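Superkiller protein 7 (Saccharomyces cerevisiae, PDB 4ZKE) binds GTP and magnesium through a translational-GTPase-like domain and probably takes part, with the Ski complex and the exosome, in cytoplasmic mRNA decay. Local coordinates at residues Asp137-Ser142 with Ala181-Trp186; Ile175-Lys180 with Ile216-Leu221; Lys32-Gly37 with Ser65-Lys70. All coordinates share one frame; numbering follows the deposited sequence.

Contact 1 of 3, residues Asp137-Ser142 with Ala181-Trp186. With GTP (guanosine-5'-triphosphate), chain C.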
loop_
_atom_site.group_PDB
_atom_site.type_symbol
_atom_site.label_atom_id
_atom_site.label_comp_id
_atom_site.label_asym_id
_atom_site.label_seq_id
_atom_site.Cartn_x
_atom_site.Cartn_y
_atom_site.Cartn_z
ATOM N N ASP A 137 11.791 -6.416 15.039
ATOM C CA ASP A 137 13.001 -7.148 15.394
ATOM C C ASP A 137 13.132 -7.233 16.914
ATOM O O ASP A 137 13.306 -6.218 17.591
ATOM C CB ASP A 137 14.232 -6.468 14.790
ATOM C CG ASP A 137 15.481 -7.327 14.877
ATOM O OD1 ASP A 137 15.510 -8.276 15.690
ATOM O OD2 ASP A 137 16.442 -7.047 14.130
ATOM N N CYS A 138 13.055 -8.451 17.436
ATOM C CA CYS A 138 13.087 -8.670 18.876
ATOM C C CYS A 138 14.469 -9.063 19.389
ATOM O O CYS A 138 14.629 -9.382 20.566
ATOM C CB CYS A 138 12.077 -9.744 19.256
ATOM S SG CYS A 138 10.378 -9.275 18.954
ATOM N N ASN A 139 15.461 -9.042 18.506
ATOM C CA ASN A 139 16.831 -9.333 18.900
ATOM C C ASN A 139 17.285 -8.356 19.978
ATOM O O ASN A 139 16.714 -7.274 20.127
ATOM C CB ASN A 139 17.762 -9.264 17.688
ATOM C CG ASN A 139 19.167 -9.760 17.995
ATOM O OD1 ASN A 139 19.384 -10.503 18.954
ATOM N ND2 ASN A 139 20.128 -9.351 17.173
ATOM N N TYR A 140 18.302 -8.746 20.736
ATOM C CA TYR A 140 18.800 -7.912 21.819
ATOM C C TYR A 140 19.324 -6.590 21.274
ATOM O O TYR A 140 19.918 -6.547 20.196
ATOM C CB TYR A 140 19.896 -8.642 22.597
ATOM C CG TYR A 140 19.419 -9.933 23.222
ATOM C CD1 TYR A 140 18.511 -9.919 24.274
ATOM C CD2 TYR A 140 19.870 -11.163 22.760
ATOM C CE1 TYR A 140 18.066 -11.093 24.850
ATOM C CE2 TYR A 140 19.431 -12.345 23.331
ATOM C CZ TYR A 140 18.527 -12.302 24.376
ATOM O OH TYR A 140 18.081 -13.467 24.951
ATOM N N ASP A 141 19.048 -5.519 22.014
ATOM C CA ASP A 141 19.529 -4.168 21.712
ATOM C C ASP A 141 18.818 -3.526 20.515
ATOM O O ASP A 141 18.690 -2.305 20.461
ATOM C CB ASP A 141 21.046 -4.171 21.474
ATOM C CG ASP A 141 21.818 -4.811 22.616
ATOM O OD1 ASP A 141 21.369 -4.699 23.778
ATOM O OD2 ASP A 141 22.880 -5.418 22.351
ATOM N N SER A 142 18.356 -4.332 19.562
ATOM C CA SER A 142 17.662 -3.801 18.390
ATOM C C SER A 142 16.332 -3.166 18.795
ATOM O O SER A 142 16.008 -2.053 18.381
ATOM C CB SER A 142 17.425 -4.902 17.356
ATOM O OG SER A 142 18.650 -5.421 16.865
ATOM N N ALA A 181 12.816 -14.341 16.565
ATOM C CA ALA A 181 12.742 -14.981 17.871
ATOM C C ALA A 181 13.889 -15.975 18.066
ATOM O O ALA A 181 14.257 -16.291 19.198
ATOM C CB ALA A 181 11.401 -15.678 18.039
ATOM N N ASP A 182 14.452 -16.457 16.961
ATOM C CA ASP A 182 15.574 -17.393 17.015
ATOM C C ASP A 182 16.833 -16.739 17.587
ATOM O O ASP A 182 17.623 -17.393 18.267
ATOM C CB ASP A 182 15.872 -17.954 15.622
ATOM C CG ASP A 182 16.218 -16.873 14.620
ATOM O OD1 ASP A 182 15.403 -15.944 14.438
ATOM O OD2 ASP A 182 17.308 -16.947 14.016
ATOM N N LEU A 183 17.013 -15.449 17.319
ATOM C CA LEU A 183 18.193 -14.731 17.790
ATOM C C LEU A 183 18.148 -14.464 19.292
ATOM O O LEU A 183 19.097 -13.920 19.856
ATOM C CB LEU A 183 18.348 -13.406 17.043
ATOM C CG LEU A 183 18.743 -13.481 15.567
ATOM C CD1 LEU A 183 18.825 -12.080 14.983
ATOM C CD2 LEU A 183 20.065 -14.210 15.383
ATOM N N ILE A 184 17.038 -14.826 19.929
ATOM C CA ILE A 184 16.903 -14.689 21.376
ATOM C C ILE A 184 16.480 -16.018 22.002
ATOM O O ILE A 184 16.117 -16.072 23.177
ATOM C CB ILE A 184 15.885 -13.587 21.751
ATOM C CG1 ILE A 184 14.508 -13.886 21.145
ATOM C CG2 ILE A 184 16.387 -12.228 21.280
ATOM C CD1 ILE A 184 13.392 -13.006 21.685
ATOM N N SER A 185 16.533 -17.083 21.206
ATOM C CA SER A 185 16.191 -18.427 21.670
ATOM C C SER A 185 14.809 -18.460 22.323
ATOM O O SER A 185 14.587 -19.182 23.297
ATOM C CB SER A 185 17.256 -18.936 22.649
ATOM O OG SER A 185 18.523 -19.019 22.016
ATOM N N TRP A 186 13.891 -17.672 21.774
ATOM C CA TRP A 186 12.518 -17.596 22.266
ATOM C C TRP A 186 12.477 -17.250 23.755
ATOM O O TRP A 186 11.740 -17.857 24.530
ATOM C CB TRP A 186 11.783 -18.913 21.992
ATOM C CG TRP A 186 11.487 -19.134 20.530
ATOM C CD1 TRP A 186 12.357 -19.568 19.571
ATOM C CD2 TRP A 186 10.232 -18.929 19.868
ATOM N NE1 TRP A 186 11.722 -19.644 18.355
ATOM C CE2 TRP A 186 10.417 -19.259 18.510
ATOM C CE3 TRP A 186 8.971 -18.499 20.292
ATOM C CZ2 TRP A 186 9.388 -19.173 17.575
ATOM C CZ3 TRP A 186 7.950 -18.418 19.363
ATOM C CH2 TRP A 186 8.165 -18.752 18.020
HETATM P PG GTP C . 14.191 -3.431 4.721
HETATM O O1G GTP C . 13.872 -3.923 3.331
HETATM O O2G GTP C . 15.377 -2.501 4.646
HETATM O O3G GTP C . 13.018 -2.693 5.322
HETATM O O3B GTP C . 14.585 -4.679 5.659
HETATM P PB GTP C . 13.536 -5.869 5.919
HETATM O O1B GTP C . 12.900 -6.265 4.606
HETATM O O2B GTP C . 12.481 -5.470 6.923
HETATM O O3A GTP C . 14.407 -7.096 6.497
HETATM P PA GTP C . 15.341 -8.070 5.610
HETATM O O1A GTP C . 14.488 -9.164 5.025
HETATM O O2A GTP C . 16.116 -7.336 4.542
HETATM O "O5'" GTP C . 16.349 -8.708 6.691
HETATM C "C5'" GTP C . 17.298 -7.933 7.393
HETATM C "C4'" GTP C . 18.391 -8.864 7.909
HETATM O "O4'" GTP C . 17.858 -9.629 8.970
HETATM C "C3'" GTP C . 18.878 -9.838 6.851
HETATM O "O3'" GTP C . 20.285 -9.892 6.867
HETATM C "C2'" GTP C . 18.311 -11.180 7.254
HETATM O "O2'" GTP C . 19.221 -12.222 6.988
HETATM C "C1'" GTP C . 18.035 -11.014 8.741
HETATM N N9 GTP C . 16.818 -11.722 9.163
HETATM C C8 GTP C . 15.545 -11.564 8.681
HETATM N N7 GTP C . 14.727 -12.402 9.361
HETATM C C5 GTP C . 15.458 -13.076 10.279
HETATM C C6 GTP C . 15.134 -14.042 11.230
HETATM O O6 GTP C . 13.977 -14.443 11.361
HETATM N N1 GTP C . 16.129 -14.555 12.030
HETATM C C2 GTP C . 17.429 -14.114 11.894
HETATM N N2 GTP C . 18.387 -14.608 12.668
HETATM N N3 GTP C . 17.741 -13.161 10.954
HETATM C C4 GTP C . 16.774 -12.654 10.159
#
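Ile184 pushes its CG2 methyl into the turn made by Cys138, Asn139 and Tyr140, and this is the tight part of the contact. CG2 lies 3.4 Å from Cys138 O and forms a CH-pi contact over one face of the phenol, 3.8 Å from the Tyr140 ring centroid and 15° off the ring normal. With CG1 set between the backbone N and the carbonyl carbon (chi1 58°), CG2 is left to meet the ring while CD1 reaches toward Cys138 CB. Arg190 of helix 188-204 closes over the same place, its guanidinium taking Cys138 O and Asn139 O.

The looser side is where Leu183, exposed to solvent like Tyr140, crosses the Asn139 amide at a slant, its CB 3.6 Å from Asn139 OD1; no hydrogen bond joins the two segments. The turn holds its own shape: Asn139 N donates to Asp137 OD1 (2.9 Å), an Asx turn.

One residue before Leu183, the Asp182 carboxylate accepts two bonds from the guanine, GTP N1 to Asp182 OD1 and GTP N2 to Asp182 OD2, both 2.9 Å. Following Asn179 and Lys180, it completes the NKxD signature by which GTPases recognise guanine.

Contact 2 of 3, residues Ile175-Lys180 with Ile216-Leu221. With GTP (guanosine-5'-triphosphate), chain C.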
loop_
_atom_site.group_PDB
_atom_site.type_symbol
_atom_site.label_atom_id
_atom_site.label_comp_id
_atom_site.label_asym_id
_atom_site.label_seq_id
_atom_site.Cartn_x
_atom_site.Cartn_y
_atom_site.Cartn_z
ATOM N N ILE A 175 -1.765 -7.361 12.715
ATOM C CA ILE A 175 -0.971 -8.470 13.231
ATOM C C ILE A 175 0.430 -7.953 13.510
ATOM O O ILE A 175 1.091 -7.432 12.614
ATOM C CB ILE A 175 -0.911 -9.662 12.244
ATOM C CG1 ILE A 175 -2.293 -10.306 12.106
ATOM C CG2 ILE A 175 0.098 -10.704 12.717
ATOM C CD1 ILE A 175 -2.378 -11.377 11.029
ATOM N N ILE A 176 0.875 -8.083 14.755
ATOM C CA ILE A 176 2.237 -7.718 15.112
ATOM C C ILE A 176 3.096 -8.971 15.161
ATOM O O ILE A 176 2.904 -9.832 16.024
ATOM C CB ILE A 176 2.313 -6.992 16.471
ATOM C CG1 ILE A 176 1.400 -5.765 16.471
ATOM C CG2 ILE A 176 3.750 -6.583 16.776
ATOM C CD1 ILE A 176 0.023 -6.024 17.046
ATOM N N LEU A 177 4.038 -9.070 14.228
ATOM C CA LEU A 177 4.949 -10.205 14.178
ATOM C C LEU A 177 6.205 -9.901 14.978
ATOM O O LEU A 177 7.012 -9.052 14.604
ATOM C CB LEU A 177 5.308 -10.558 12.733
ATOM C CG LEU A 177 4.181 -11.142 11.877
ATOM C CD1 LEU A 177 4.689 -11.477 10.478
ATOM C CD2 LEU A 177 3.567 -12.374 12.527
ATOM N N LEU A 178 6.339 -10.598 16.100
ATOM C CA LEU A 178 7.522 -10.517 16.939
ATOM C C LEU A 178 8.609 -11.401 16.329
ATOM O O LEU A 178 8.729 -12.581 16.659
ATOM C CB LEU A 178 7.176 -10.943 18.366
ATOM C CG LEU A 178 6.079 -10.115 19.048
ATOM C CD1 LEU A 178 5.866 -10.584 20.476
ATOM C CD2 LEU A 178 6.388 -8.624 19.022
ATOM N N ASN A 179 9.393 -10.809 15.433
ATOM C CA ASN A 179 10.272 -11.559 14.539
ATOM C C ASN A 179 11.682 -11.778 15.098
ATOM O O ASN A 179 12.068 -11.172 16.102
ATOM C CB ASN A 179 10.356 -10.832 13.189
ATOM C CG ASN A 179 10.854 -11.724 12.062
ATOM O OD1 ASN A 179 10.742 -12.948 12.120
ATOM N ND2 ASN A 179 11.410 -11.105 11.027
ATOM N N LYS A 180 12.435 -12.649 14.428
ATOM C CA LYS A 180 13.803 -12.989 14.814
ATOM C C LYS A 180 13.848 -13.578 16.218
ATOM O O LYS A 180 14.798 -13.351 16.968
ATOM C CB LYS A 180 14.719 -11.764 14.732
ATOM C CG LYS A 180 14.682 -11.046 13.398
ATOM C CD LYS A 180 15.977 -10.293 13.140
ATOM C CE LYS A 180 15.846 -9.346 11.970
ATOM N NZ LYS A 180 17.082 -8.543 11.779
ATOM N N ILE A 216 2.051 -12.335 17.335
ATOM C CA ILE A 216 2.515 -13.656 16.924
ATOM C C ILE A 216 4.040 -13.676 16.886
ATOM O O ILE A 216 4.646 -12.957 16.096
ATOM C CB ILE A 216 1.974 -14.057 15.535
ATOM C CG1 ILE A 216 0.443 -14.070 15.536
ATOM C CG2 ILE A 216 2.520 -15.430 15.120
ATOM C CD1 ILE A 216 -0.173 -14.303 14.168
ATOM N N PRO A 217 4.669 -14.500 17.740
ATOM C CA PRO A 217 6.124 -14.644 17.650
ATOM C C PRO A 217 6.514 -15.521 16.471
ATOM O O PRO A 217 5.775 -16.444 16.130
ATOM C CB PRO A 217 6.488 -15.305 18.973
ATOM C CG PRO A 217 5.300 -16.147 19.284
ATOM C CD PRO A 217 4.104 -15.365 18.792
ATOM N N CYS A 218 7.657 -15.242 15.857
ATOM C CA CYS A 218 8.083 -16.018 14.703
ATOM C C CYS A 218 9.537 -15.781 14.333
ATOM O O CYS A 218 10.205 -14.905 14.883
ATOM C CB CYS A 218 7.203 -15.689 13.496
ATOM S SG CYS A 218 7.322 -13.964 12.971
ATOM N N SER A 219 10.010 -16.594 13.394
ATOM C CA SER A 219 11.294 -16.392 12.739
ATOM C C SER A 219 11.095 -16.516 11.233
ATOM O O SER A 219 10.854 -17.609 10.720
ATOM C CB SER A 219 12.329 -17.405 13.225
ATOM O OG SER A 219 13.572 -17.208 12.577
ATOM N N GLY A 220 11.188 -15.395 10.528
ATOM C CA GLY A 220 10.967 -15.390 9.096
ATOM C C GLY A 220 12.072 -16.115 8.358
ATOM O O GLY A 220 11.848 -16.680 7.291
ATOM N N LEU A 221 13.270 -16.104 8.930
ATOM C CA LEU A 221 14.411 -16.773 8.315
ATOM C C LEU A 221 14.293 -18.290 8.429
ATOM O O LEU A 221 14.424 -19.006 7.436
ATOM C CB LEU A 221 15.714 -16.298 8.956
ATOM C CG LEU A 221 17.008 -16.902 8.408
ATOM C CD1 LEU A 221 17.113 -16.721 6.898
ATOM C CD2 LEU A 221 18.199 -16.269 9.099
HETATM P PG GTP C . 14.191 -3.431 4.721
HETATM O O1G GTP C . 13.872 -3.923 3.331
HETATM O O2G GTP C . 15.377 -2.501 4.646
HETATM O O3G GTP C . 13.018 -2.693 5.322
HETATM O O3B GTP C . 14.585 -4.679 5.659
HETATM P PB GTP C . 13.536 -5.869 5.919
HETATM O O1B GTP C . 12.900 -6.265 4.606
HETATM O O2B GTP C . 12.481 -5.470 6.923
HETATM O O3A GTP C . 14.407 -7.096 6.497
HETATM P PA GTP C . 15.341 -8.070 5.610
HETATM O O1A GTP C . 14.488 -9.164 5.025
HETATM O O2A GTP C . 16.116 -7.336 4.542
HETATM O "O5'" GTP C . 16.349 -8.708 6.691
HETATM C "C5'" GTP C . 17.298 -7.933 7.393
HETATM C "C4'" GTP C . 18.391 -8.864 7.909
HETATM O "O4'" GTP C . 17.858 -9.629 8.970
HETATM C "C3'" GTP C . 18.878 -9.838 6.851
HETATM O "O3'" GTP C . 20.285 -9.892 6.867
HETATM C "C2'" GTP C . 18.311 -11.180 7.254
HETATM O "O2'" GTP C . 19.221 -12.222 6.988
HETATM C "C1'" GTP C . 18.035 -11.014 8.741
HETATM N N9 GTP C . 16.818 -11.722 9.163
HETATM C C8 GTP C . 15.545 -11.564 8.681
HETATM N N7 GTP C . 14.727 -12.402 9.361
HETATM C C5 GTP C . 15.458 -13.076 10.279
HETATM C C6 GTP C . 15.134 -14.042 11.230
HETATM O O6 GTP C . 13.977 -14.443 11.361
HETATM N N1 GTP C . 16.129 -14.555 12.030
HETATM C C2 GTP C . 17.429 -14.114 11.894
HETATM N N2 GTP C . 18.387 -14.608 12.668
HETATM N N3 GTP C . 17.741 -13.161 10.954
HETATM C C4 GTP C . 16.774 -12.654 10.159
#
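Leu177 with Ile216 and Leu178 with Pro217 pair as parallel strands, and Ile216 is gripped from both ends: its N donates to Ile176 O (3.0 Å), its O accepts from Leu178 N (2.9 Å). Cys218 N to Leu178 O (3.0 Å) continues the pattern one residue past the end of strand 213-217.

On one face Leu177 and Ile216 run alongside each other in the same direction, with Leu177 CD2 3.8 Å from Ile216 CB. Beyond these bonds Asn179 takes over: with CG anti to the backbone N (chi1 -161°), its OD1 receives Gly220 N at 3.0 Å in the carbonyl plane, on a lone pair, while ND2 binds Ala30 O. The amide thus ties the Gly220 loop to the phosphate-binding loop. Nearby, Leu221 N donates to GTP O6 (3.0 Å, 167°). The guanine is sandwiched, Leu221 CB and CD2 on one face and the extended Lys180 chain on the other, CG 3.7 Å from GTP C6. Lys180 NZ bonds to GTP O4' and Asn29 O and forms a salt bridge with Asp137 OD2.

Strand 213-217 edges the sheet here; helix 188-204 packs on Leu178, while Leu177 lies against helices 32-42 and 256-267.

Contact 3 of 3, residues Lys32-Gly37 with Ser65-Lys70. With MG (magnesium ion), chain B; GTP (guanosine-5'-triphosphate), chain C.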
loop_
_atom_site.group_PDB
_atom_site.type_symbol
_atom_site.label_atom_id
_atom_site.label_comp_id
_atom_site.label_asym_id
_atom_site.label_seq_id
_atom_site.Cartn_x
_atom_site.Cartn_y
_atom_site.Cartn_z
ATOM N N LYS A 32 11.097 -8.138 7.011
ATOM C CA LYS A 32 9.880 -8.167 6.207
ATOM C C LYS A 32 10.063 -8.956 4.912
ATOM O O LYS A 32 9.281 -9.856 4.608
ATOM C CB LYS A 32 9.429 -6.742 5.884
ATOM C CG LYS A 32 9.174 -5.895 7.116
ATOM C CD LYS A 32 8.634 -4.526 6.758
ATOM C CE LYS A 32 9.660 -3.662 6.047
ATOM N NZ LYS A 32 10.830 -3.354 6.908
ATOM N N SER A 33 11.097 -8.618 4.149
ATOM C CA SER A 33 11.344 -9.278 2.874
ATOM C C SER A 33 11.674 -10.757 3.075
ATOM O O SER A 33 11.140 -11.619 2.382
ATOM C CB SER A 33 12.475 -8.577 2.121
ATOM O OG SER A 33 12.112 -7.249 1.777
ATOM N N THR A 34 12.551 -11.042 4.031
ATOM C CA THR A 34 12.899 -12.418 4.367
ATOM C C THR A 34 11.656 -13.234 4.713
ATOM O O THR A 34 11.389 -14.267 4.098
ATOM C CB THR A 34 13.884 -12.470 5.553
ATOM O OG1 THR A 34 15.098 -11.800 5.193
ATOM C CG2 THR A 34 14.200 -13.912 5.950
ATOM N N LEU A 35 10.899 -12.756 5.697
ATOM C CA LEU A 35 9.726 -13.469 6.185
ATOM C C LEU A 35 8.735 -13.716 5.064
ATOM O O LEU A 35 8.172 -14.804 4.930
ATOM C CB LEU A 35 9.052 -12.680 7.309
ATOM C CG LEU A 35 7.837 -13.339 7.967
ATOM C CD1 LEU A 35 7.826 -13.039 9.461
ATOM C CD2 LEU A 35 6.539 -12.868 7.323
ATOM N N LEU A 36 8.533 -12.690 4.253
ATOM C CA LEU A 36 7.528 -12.731 3.210
ATOM C C LEU A 36 7.972 -13.639 2.058
ATOM O O LEU A 36 7.147 -14.279 1.405
ATOM C CB LEU A 36 7.248 -11.306 2.736
ATOM C CG LEU A 36 6.007 -11.021 1.899
ATOM C CD1 LEU A 36 4.793 -11.613 2.560
ATOM C CD2 LEU A 36 5.825 -9.522 1.756
ATOM N N GLY A 37 9.277 -13.713 1.826
ATOM C CA GLY A 37 9.821 -14.658 0.868
ATOM C C GLY A 37 9.663 -16.088 1.360
ATOM O O GLY A 37 9.355 -16.994 0.583
ATOM N N SER A 65 23.891 -9.164 4.783
ATOM C CA SER A 65 22.573 -8.608 4.486
ATOM C C SER A 65 21.658 -9.593 3.763
ATOM O O SER A 65 20.436 -9.494 3.867
ATOM C CB SER A 65 22.715 -7.342 3.635
ATOM O OG SER A 65 23.375 -6.314 4.350
ATOM N N SER A 66 22.247 -10.537 3.033
ATOM C CA SER A 66 21.484 -11.362 2.101
ATOM C C SER A 66 21.148 -12.757 2.622
ATOM O O SER A 66 21.887 -13.339 3.416
ATOM C CB SER A 66 22.250 -11.495 0.782
ATOM O OG SER A 66 21.489 -12.210 -0.178
ATOM N N ASN A 67 20.009 -13.269 2.163
ATOM C CA ASN A 67 19.660 -14.679 2.300
ATOM C C ASN A 67 18.788 -15.068 1.108
ATOM O O ASN A 67 18.403 -14.210 0.317
ATOM C CB ASN A 67 18.944 -14.957 3.625
ATOM C CG ASN A 67 17.572 -14.319 3.699
ATOM O OD1 ASN A 67 16.599 -14.842 3.153
ATOM N ND2 ASN A 67 17.483 -13.190 4.391
ATOM N N SER A 68 18.476 -16.352 0.977
ATOM C CA SER A 68 17.812 -16.850 -0.224
ATOM C C SER A 68 16.332 -16.461 -0.325
ATOM O O SER A 68 15.760 -16.483 -1.416
ATOM C CB SER A 68 17.943 -18.375 -0.300
ATOM O OG SER A 68 17.446 -18.996 0.871
ATOM N N PHE A 69 15.711 -16.105 0.796
ATOM C CA PHE A 69 14.290 -15.761 0.787
ATOM C C PHE A 69 14.051 -14.299 0.408
ATOM O O PHE A 69 13.160 -13.998 -0.386
ATOM C CB PHE A 69 13.657 -16.055 2.149
ATOM C CG PHE A 69 13.584 -17.519 2.478
ATOM C CD1 PHE A 69 12.821 -18.377 1.704
ATOM C CD2 PHE A 69 14.270 -18.037 3.565
ATOM C CE1 PHE A 69 12.750 -19.724 2.002
ATOM C CE2 PHE A 69 14.201 -19.383 3.867
ATOM C CZ PHE A 69 13.439 -20.227 3.084
ATOM N N LYS A 70 14.843 -13.388 0.967
ATOM C CA LYS A 70 14.623 -11.966 0.728
ATOM C C LYS A 70 14.936 -11.573 -0.717
ATOM O O LYS A 70 14.370 -10.610 -1.237
ATOM C CB LYS A 70 15.455 -11.118 1.691
ATOM C CG LYS A 70 16.949 -11.317 1.580
ATOM C CD LYS A 70 17.697 -10.333 2.466
ATOM C CE LYS A 70 17.703 -8.933 1.876
ATOM N NZ LYS A 70 18.506 -7.975 2.693
HETATM MG MG MG B . 12.892 -5.521 2.641
HETATM P PG GTP C . 14.191 -3.431 4.721
HETATM O O1G GTP C . 13.872 -3.923 3.331
HETATM O O2G GTP C . 15.377 -2.501 4.646
HETATM O O3G GTP C . 13.018 -2.693 5.322
HETATM O O3B GTP C . 14.585 -4.679 5.659
HETATM P PB GTP C . 13.536 -5.869 5.919
HETATM O O1B GTP C . 12.900 -6.265 4.606
HETATM O O2B GTP C . 12.481 -5.470 6.923
HETATM O O3A GTP C . 14.407 -7.096 6.497
HETATM P PA GTP C . 15.341 -8.070 5.610
HETATM O O1A GTP C . 14.488 -9.164 5.025
HETATM O O2A GTP C . 16.116 -7.336 4.542
HETATM O "O5'" GTP C . 16.349 -8.708 6.691
HETATM C "C5'" GTP C . 17.298 -7.933 7.393
HETATM C "C4'" GTP C . 18.391 -8.864 7.909
HETATM O "O4'" GTP C . 17.858 -9.629 8.970
HETATM C "C3'" GTP C . 18.878 -9.838 6.851
HETATM O "O3'" GTP C . 20.285 -9.892 6.867
HETATM C "C2'" GTP C . 18.311 -11.180 7.254
HETATM O "O2'" GTP C . 19.221 -12.222 6.988
HETATM C "C1'" GTP C . 18.035 -11.014 8.741
HETATM N N9 GTP C . 16.818 -11.722 9.163
HETATM C C8 GTP C . 15.545 -11.564 8.681
HETATM N N7 GTP C . 14.727 -12.402 9.361
HETATM C C5 GTP C . 15.458 -13.076 10.279
HETATM C C6 GTP C . 15.134 -14.042 11.230
HETATM O O6 GTP C . 13.977 -14.443 11.361
HETATM N N1 GTP C . 16.129 -14.555 12.030
HETATM C C2 GTP C . 17.429 -14.114 11.894
HETATM N N2 GTP C . 18.387 -14.608 12.668
HETATM N N3 GTP C . 17.741 -13.161 10.954
HETATM C C4 GTP C . 16.774 -12.654 10.159
HETATM O O HOH W 1 10.910 -4.827 2.867
HETATM O O HOH W 2 14.755 -6.505 2.251
#
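Thr34 and Asn67 join the loop 65-70 to the helix that begins with the last residues of what is consistent with a P-loop (Walker A motif), beside bound GTP.

Hydrogen bonds across the contact come down to one: Asn67 ND2 donates to Thr34 OG1 (2.9 Å, 163°), and Thr34 OG1 lies close to the amide plane. That hydroxyl in turn donates a hydrogen bond to GTP O1A, so Asn67 is a second-shell residue to the alpha phosphate; a weak bond from ND2 also reaches the ribose O2'. The carbonyl end of the same amide is a cap, since OD1 accepts Phe69 N and Lys70 N from the same face of its plane. Were Asn67 an alanine, with neither amide end, the loop would probably shift, its Phe69 and Lys70 amides uncapped and Thr34 OG1 less firmly oriented toward the phosphate.

Charged side chains and the metal gather on the phosphates. The end of the Lys32 chain folds back (chi3 -68°, chi4 -64°) to hydrogen-bond through NZ to GTP O2B at 2.7 Å and GTP O3G at 2.8 Å. Lys70 NZ donates to GTP O2A (3.1 Å) and also to the carbonyls Ser65 O and Gly83 O. Ser33 OG, which is hydrogen-bonded to Asp108 OD2, binds the magnesium ion together with GTP O1B, GTP O1G, two waters and Ser85 OG.

Van der Waals packing is close along the backbone. Phe69 CB rests 3.5 Å from Thr34 O, and Ser33 CB meets Lys70 CB at 3.9 Å. Farther along the helix, Gly37 CA passes Phe69 O at 3.6 Å, where a beta carbon would collide with that oxygen.

Overall arrangement
All three contacts surround one GTP within the GTP-binding domain. Contact 3 comes first along the chain, closing before the others open; the segments of contacts 1 and 2 then alternate, contact 1 joining the loops after strands 131-137 and 174-179 and contact 2 pairing strand 174-179 with strand 213-217. Contacts 1 and 2, centres about 10 Å apart, touch where Cys138 packs on Leu178 and Trp186 on Pro217; contacts 2 and 3, about 13 Å apart, meet where Leu35 packs on Leu177 and Cys218. Contacts 1 and 3 do not touch, their centres about 17 Å apart. The loops and helix at one end of the sheet thus bring base recognition (contacts 1 and 2) and phosphate and magnesium binding (contact 3) to a single nucleotide.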